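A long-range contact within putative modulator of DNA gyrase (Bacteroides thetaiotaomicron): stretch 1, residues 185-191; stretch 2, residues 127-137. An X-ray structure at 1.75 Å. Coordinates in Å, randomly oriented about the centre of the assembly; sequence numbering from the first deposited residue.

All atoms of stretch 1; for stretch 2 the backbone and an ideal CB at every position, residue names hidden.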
ATOM      1  N   THR A 185     -14.378 -11.404  19.221  1.00 34.23           N
ATOM      2  CA  THR A 185     -15.014 -10.177  18.731  1.00 33.65           C
ATOM      3  C   THR A 185     -15.725 -10.419  17.423  1.00 34.37           C
ATOM      4  O   THR A 185     -15.435 -11.364  16.692  1.00 35.78           O
ATOM      5  CB  THR A 185     -13.990  -9.083  18.580  1.00 36.11           C
ATOM      6  OG1 THR A 185     -12.967  -9.477  17.615  1.00 37.30           O
ATOM      7  CG2 THR A 185     -13.280  -8.822  19.861  1.00 38.69           C
ATOM      8  N   LYS A 186     -16.718  -9.575  17.117  1.00 32.97           N
ATOM      9  CA  LYS A 186     -17.392  -9.625  15.808  1.00 33.15           C
ATOM     10  C   LYS A 186     -17.912  -8.221  15.550  1.00 31.97           C
ATOM     11  O   LYS A 186     -18.291  -7.523  16.473  1.00 33.93           O
ATOM     12  CB  LYS A 186     -18.562 -10.636  15.728  1.00 36.87           C
ATOM     13  CG  LYS A 186     -19.636 -10.398  16.755  1.00 39.47           C
ATOM     14  CD  LYS A 186     -20.737 -11.470  16.680  1.00 45.02           C
ATOM     15  CE  LYS A 186     -21.695 -11.324  17.843  1.00 56.52           C
ATOM     16  NZ  LYS A 186     -22.940 -12.023  17.480  1.00 63.70           N
ATOM     17  N   SER A 187     -17.828  -7.800  14.295  1.00 30.99           N
ATOM     18  CA  SER A 187     -18.343  -6.517  13.884  1.00 31.33           C
ATOM     19  C   SER A 187     -18.682  -6.485  12.402  1.00 32.94           C
ATOM     20  O   SER A 187     -18.207  -7.317  11.595  1.00 32.87           O
ATOM     21  CB  SER A 187     -17.375  -5.407  14.219  1.00 34.93           C
ATOM     22  OG  SER A 187     -16.152  -5.582  13.510  1.00 37.53           O
ATOM     23  N   THR A 188     -19.501  -5.480  12.043  1.00 32.12           N
ATOM     24  CA  THR A 188     -19.853  -5.200  10.657  1.00 30.33           C
ATOM     25  C   THR A 188     -19.542  -3.764  10.327  1.00 31.85           C
ATOM     26  O   THR A 188     -19.298  -2.913  11.236  1.00 32.81           O
ATOM     27  CB  THR A 188     -21.365  -5.490  10.374  1.00 33.37           C
ATOM     28  OG1 THR A 188     -22.137  -4.834  11.424  1.00 33.82           O
ATOM     29  CG2 THR A 188     -21.654  -6.933  10.461  1.00 33.57           C
ATOM     30  N   TRP A 189     -19.485  -3.488   9.035  1.00 30.68           N
ATOM     31  CA  TRP A 189     -19.377  -2.124   8.537  1.00 32.57           C
ATOM     32  C   TRP A 189     -20.005  -2.011   7.171  1.00 32.34           C
ATOM     33  O   TRP A 189     -20.041  -2.956   6.393  1.00 31.60           O
ATOM     34  CB  TRP A 189     -17.929  -1.593   8.510  1.00 35.24           C
ATOM     35  CG  TRP A 189     -17.049  -2.327   7.582  1.00 35.16           C
ATOM     36  CD1 TRP A 189     -16.332  -3.463   7.855  1.00 39.48           C
ATOM     37  CD2 TRP A 189     -16.825  -2.033   6.182  1.00 34.99           C
ATOM     38  NE1 TRP A 189     -15.673  -3.871   6.721  1.00 38.38           N
ATOM     39  CE2 TRP A 189     -15.915  -2.995   5.693  1.00 35.22           C
ATOM     40  CE3 TRP A 189     -17.252  -1.032   5.319  1.00 35.35           C
ATOM     41  CZ2 TRP A 189     -15.486  -3.009   4.347  1.00 38.54           C
ATOM     42  CZ3 TRP A 189     -16.803  -1.034   3.990  1.00 35.85           C
ATOM     43  CH2 TRP A 189     -15.923  -2.016   3.531  1.00 38.99           C
ATOM     44  N   TYR A 190     -20.459  -0.794   6.875  1.00 30.51           N
ATOM     45  CA  TYR A 190     -21.023  -0.447   5.606  1.00 30.97           C
ATOM     46  C   TYR A 190     -20.564   0.955   5.238  1.00 32.97           C
ATOM     47  O   TYR A 190     -20.391   1.802   6.122  1.00 34.28           O
ATOM     48  CB  TYR A 190     -22.554  -0.389   5.695  1.00 31.47           C
ATOM     49  CG  TYR A 190     -23.215  -1.635   6.248  1.00 30.85           C
ATOM     50  CD1 TYR A 190     -23.377  -1.806   7.619  1.00 30.61           C
ATOM     51  CD2 TYR A 190     -23.692  -2.637   5.409  1.00 36.69           C
ATOM     52  CE1 TYR A 190     -23.977  -2.961   8.131  1.00 29.76           C
ATOM     53  CE2 TYR A 190     -24.302  -3.775   5.916  1.00 37.64           C
ATOM     54  CZ  TYR A 190     -24.445  -3.932   7.265  1.00 34.12           C
ATOM     55  OH  TYR A 190     -25.090  -5.044   7.801  1.00 37.95           O
ATOM     56  N   SER A 191     -20.368   1.192   3.948  1.00 31.56           N
ATOM     57  CA  SER A 191     -19.956   2.516   3.493  1.00 35.24           C
ATOM     58  C   SER A 191     -20.448   2.851   2.127  1.00 34.34           C
ATOM     59  O   SER A 191     -20.615   1.974   1.265  1.00 34.78           O
ATOM     60  CB  SER A 191     -18.443   2.628   3.544  1.00 37.54           C
ATOM     61  OG  SER A 191     -18.053   3.980   3.412  1.00 47.06           O
ATOM     62  N   UNK A 127     -22.413  -4.428  20.842  1.00 33.15           N
ATOM     63  CA  UNK A 127     -23.393  -4.379  19.746  1.00 36.41           C
ATOM     64  C   UNK A 127     -22.763  -3.850  18.460  1.00 35.19           C
ATOM     65  O   UNK A 127     -23.283  -2.929  17.821  1.00 34.73           O
ATOM     66  CB  UNK A 127     -24.586  -3.504  20.137  1.00 36.41           C
ATOM     67  N   UNK A 128     -21.595  -4.394  18.117  1.00 32.79           N
ATOM     68  CA  UNK A 128     -20.865  -3.852  16.977  1.00 32.04           C
ATOM     69  C   UNK A 128     -21.130  -4.634  15.697  1.00 31.60           C
ATOM     70  O   UNK A 128     -20.564  -4.305  14.627  1.00 33.21           O
ATOM     71  CB  UNK A 128     -19.364  -3.842  17.274  1.00 32.04           C
ATOM     72  N   UNK A 129     -21.993  -5.646  15.788  1.00 32.03           N
ATOM     73  CA  UNK A 129     -22.337  -6.499  14.677  1.00 30.95           C
ATOM     74  C   UNK A 129     -23.836  -6.382  14.341  1.00 33.48           C
ATOM     75  O   UNK A 129     -24.677  -6.721  15.172  1.00 34.66           O
ATOM     76  CB  UNK A 129     -21.965  -7.948  14.996  1.00 30.95           C
ATOM     77  N   UNK A 130     -24.123  -5.962  13.117  1.00 32.89           N
ATOM     78  CA  UNK A 130     -25.505  -5.858  12.584  1.00 35.25           C
ATOM     79  C   UNK A 130     -26.004  -7.238  12.188  1.00 36.73           C
ATOM     80  O   UNK A 130     -25.602  -7.844  11.196  1.00 35.20           O
ATOM     81  CB  UNK A 130     -25.566  -4.912  11.383  1.00 35.25           C
ATOM     82  N   UNK A 131     -26.953  -7.766  12.964  1.00 35.66           N
ATOM     83  CA  UNK A 131     -27.458  -9.102  12.707  1.00 37.91           C
ATOM     84  C   UNK A 131     -28.143  -9.268  11.334  1.00 36.23           C
ATOM     85  O   UNK A 131     -28.264 -10.390  10.840  1.00 42.07           O
ATOM     86  CB  UNK A 131     -28.443  -9.479  13.815  1.00 37.91           C
ATOM     87  N   UNK A 132     -28.598  -8.165  10.773  1.00 38.09           N
ATOM     88  CA  UNK A 132     -29.160  -8.134   9.411  1.00 40.43           C
ATOM     89  C   UNK A 132     -28.149  -8.411   8.287  1.00 42.12           C
ATOM     90  O   UNK A 132     -28.528  -8.692   7.149  1.00 41.98           O
ATOM     91  CB  UNK A 132     -29.800  -6.766   9.167  1.00 40.43           C
ATOM     92  N   UNK A 133     -26.866  -8.360   8.593  1.00 40.31           N
ATOM     93  CA  UNK A 133     -25.855  -8.432   7.554  1.00 37.67           C
ATOM     94  C   UNK A 133     -26.107  -9.580   6.563  1.00 39.13           C
ATOM     95  O   UNK A 133     -26.120  -9.355   5.376  1.00 37.79           O
ATOM     96  CB  UNK A 133     -24.474  -8.591   8.194  1.00 37.67           C
ATOM     97  N   UNK A 134     -26.283 -10.803   7.053  1.00 42.22           N
ATOM     98  CA  UNK A 134     -26.306 -11.947   6.152  1.00 44.05           C
ATOM     99  C   UNK A 134     -27.570 -11.955   5.318  1.00 43.36           C
ATOM    100  O   UNK A 134     -27.569 -12.507   4.217  1.00 48.12           O
ATOM    101  CB  UNK A 134     -26.187 -13.254   6.939  1.00 44.05           C
ATOM    102  N   UNK A 135     -28.613 -11.289   5.771  1.00 43.01           N
ATOM    103  CA  UNK A 135     -29.862 -11.309   5.051  1.00 43.55           C
ATOM    104  C   UNK A 135     -29.984 -10.246   3.944  1.00 41.25           C
ATOM    105  O   UNK A 135     -30.999 -10.230   3.238  1.00 41.26           O
ATOM    106  CB  UNK A 135     -31.006 -11.134   6.052  1.00 43.55           C
ATOM    107  N   UNK A 136     -29.024  -9.325   3.823  1.00 39.21           N
ATOM    108  CA  UNK A 136     -29.187  -8.140   2.959  1.00 38.40           C
ATOM    109  C   UNK A 136     -29.107  -8.568   1.522  1.00 36.26           C
ATOM    110  O   UNK A 136     -28.446  -9.577   1.227  1.00 39.28           O
ATOM    111  CB  UNK A 136     -28.130  -7.074   3.255  1.00 38.40           C
ATOM    112  N   UNK A 137     -29.809  -7.844   0.669  1.00 36.06           N
ATOM    113  CA  UNK A 137     -29.957  -8.197  -0.739  1.00 35.72           C
ATOM    114  C   UNK A 137     -28.943  -7.355  -1.537  1.00 37.68           C
ATOM    115  O   UNK A 137     -28.943  -6.122  -1.456  1.00 35.85           O
ATOM    116  CB  UNK A 137     -31.389  -7.961  -1.224  1.00 35.72           C
TER

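Position 127 points its CB away from the strand, and nothing of stretch 1 lies within 5.5 Å. Phi and psi are both positive (59/48), a conformation that glycine and asparagine adopt readily. The residue is Lys 127, extended and clear of stretch 1.

At position 128 the O accepts a hydrogen bond from Thr 188 N (3.0 Å), and Ser 187 CA lies 3.2 Å from the same O, a CA-H...O contact. A water joins its N to Lys 186 O, 3.0 Å from each. The ideal CB runs sideways, 4.0 Å from Ser 187 CB, so a medium aliphatic side chain would suit, though a polar one is possible. It is Leu 128, packed against Ser 187 through CB.

Position 129 has extended backbone angles. Its CB lies 3.8 Å from Lys 186 CG, and the methyl of Thr 188 is nearby. A broad side chain, aromatic or long aliphatic, could cover both. It is Tyr 129. Thr 188 CG2 sits over one ring face, 3.6 Å from the centroid of the Tyr 129 ring, a CH-pi contact.

Position 130 points toward the strand, with two hydroxyls close to the ideal CB: Thr 188 OG1 at 3.4 Å and Tyr 190 OH at 3.6 Å. Its N donates to Thr 188 OG1 (2.8 Å). A short polar side chain fits; Asp, Asn or Ser would serve. It is Asp 130. OD2 accepts a weak hydrogen bond from Tyr 190 OH (2.8 Å). OD1 of Asp 130 takes the N of 132 (3.1 Å), within a type I turn.

Position 131 points away, and many residues would do. It is Ala 131.

Position 132 has its ideal CB 5.2 Å from Tyr 190 OH, too far to select much. It is Lys 132, whose end leads away.

Position 133 has its ideal CB 3.6 Å from Tyr 190 OH and 4.0 Å from Thr 188 CG2. An apolar side chain, aromatic or aliphatic, would suit the methyl. It is Phe 133. CD1 lies 3.9 Å from Thr 188 CG2, and Tyr 190 OH meets the ring at its edge.

At 134 the CB points away and 135 and 137 are out of reach, so most side chains would do. They are Ala 134, Ser 135, whose OG donates to Lys 132 O (2.8 Å), and Asn 137, whose side chain caps a backbone N just past the stretch.

Position 136 points toward the strand from a distance, so reach matters. Leu, Met or Phe could span it. It is Leu 136, with CD1 3.4 Å from Tyr 190 CE2.

Stretch 2, residues 127-137: KLYDAKFASLN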
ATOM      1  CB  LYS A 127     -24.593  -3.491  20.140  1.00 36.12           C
ATOM      2  CG  LYS A 127     -25.365  -4.133  21.287  1.00 37.81           C
ATOM      3  CD  LYS A 127     -26.627  -3.392  21.623  1.00 47.47           C
ATOM      4  CE  LYS A 127     -27.324  -4.082  22.774  1.00 55.20           C
ATOM      5  NZ  LYS A 127     -28.567  -3.299  23.193  1.00 50.31           N
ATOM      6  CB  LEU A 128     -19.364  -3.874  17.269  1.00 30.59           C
ATOM      7  CG  LEU A 128     -18.952  -3.178  18.579  1.00 33.64           C
ATOM      8  CD1 LEU A 128     -17.490  -3.477  18.873  1.00 41.41           C
ATOM      9  CD2 LEU A 128     -19.181  -1.759  18.506  1.00 35.10           C
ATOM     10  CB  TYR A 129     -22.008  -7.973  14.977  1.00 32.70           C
ATOM     11  CG  TYR A 129     -22.171  -8.900  13.784  1.00 32.80           C
ATOM     12  CD1 TYR A 129     -23.420  -9.340  13.358  1.00 41.80           C
ATOM     13  CD2 TYR A 129     -21.068  -9.312  13.021  1.00 34.45           C
ATOM     14  CE1 TYR A 129     -23.556 -10.142  12.251  1.00 42.07           C
ATOM     15  CE2 TYR A 129     -21.219 -10.107  11.892  1.00 36.04           C
ATOM     16  CZ  TYR A 129     -22.456 -10.536  11.512  1.00 42.84           C
ATOM     17  OH  TYR A 129     -22.622 -11.351  10.369  1.00 40.18           O
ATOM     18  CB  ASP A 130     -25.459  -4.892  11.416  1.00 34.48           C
ATOM     19  CG  ASP A 130     -26.784  -4.691  10.760  1.00 43.31           C
ATOM     20  OD1 ASP A 130     -27.798  -5.203  11.321  1.00 36.52           O
ATOM     21  OD2 ASP A 130     -26.877  -4.027   9.710  1.00 36.53           O
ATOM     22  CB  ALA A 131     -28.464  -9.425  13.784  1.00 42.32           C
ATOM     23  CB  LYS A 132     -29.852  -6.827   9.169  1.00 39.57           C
ATOM     24  CG  LYS A 132     -31.000  -6.557  10.177  1.00 44.87           C
ATOM     25  CD  LYS A 132     -31.759  -5.227   9.960  1.00 53.30           C
ATOM     26  CE  LYS A 132     -32.940  -5.031  10.958  1.00 62.26           C
ATOM     27  NZ  LYS A 132     -33.181  -3.571  11.413  1.00 65.23           N
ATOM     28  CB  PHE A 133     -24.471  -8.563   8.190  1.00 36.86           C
ATOM     29  CG  PHE A 133     -23.343  -8.592   7.189  1.00 36.86           C
ATOM     30  CD1 PHE A 133     -22.790  -7.403   6.745  1.00 40.14           C
ATOM     31  CD2 PHE A 133     -22.834  -9.774   6.723  1.00 36.77           C
ATOM     32  CE1 PHE A 133     -21.746  -7.416   5.812  1.00 38.85           C
ATOM     33  CE2 PHE A 133     -21.799  -9.796   5.753  1.00 37.75           C
ATOM     34  CZ  PHE A 133     -21.270  -8.594   5.327  1.00 39.26           C
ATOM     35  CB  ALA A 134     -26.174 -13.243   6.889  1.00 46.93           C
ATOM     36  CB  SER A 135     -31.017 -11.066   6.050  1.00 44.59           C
ATOM     37  OG  SER A 135     -31.053  -9.694   6.443  1.00 51.47           O
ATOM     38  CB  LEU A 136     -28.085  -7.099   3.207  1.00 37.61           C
ATOM     39  CG  LEU A 136     -28.138  -6.540   4.622  1.00 41.16           C
ATOM     40  CD1 LEU A 136     -26.950  -5.616   4.826  1.00 46.95           C
ATOM     41  CD2 LEU A 136     -29.447  -5.818   4.801  1.00 46.37           C
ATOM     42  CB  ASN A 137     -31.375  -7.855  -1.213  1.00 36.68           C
ATOM     43  CG  ASN A 137     -31.590  -8.110  -2.714  1.00 44.64           C
ATOM     44  OD1 ASN A 137     -30.671  -8.515  -3.441  1.00 43.46           O
ATOM     45  ND2 ASN A 137     -32.827  -7.872  -3.184  1.00 47.76           N
TER
HETATM   46  O   HOH W   1     -19.902  -6.779  18.940  1.00 28.20           O
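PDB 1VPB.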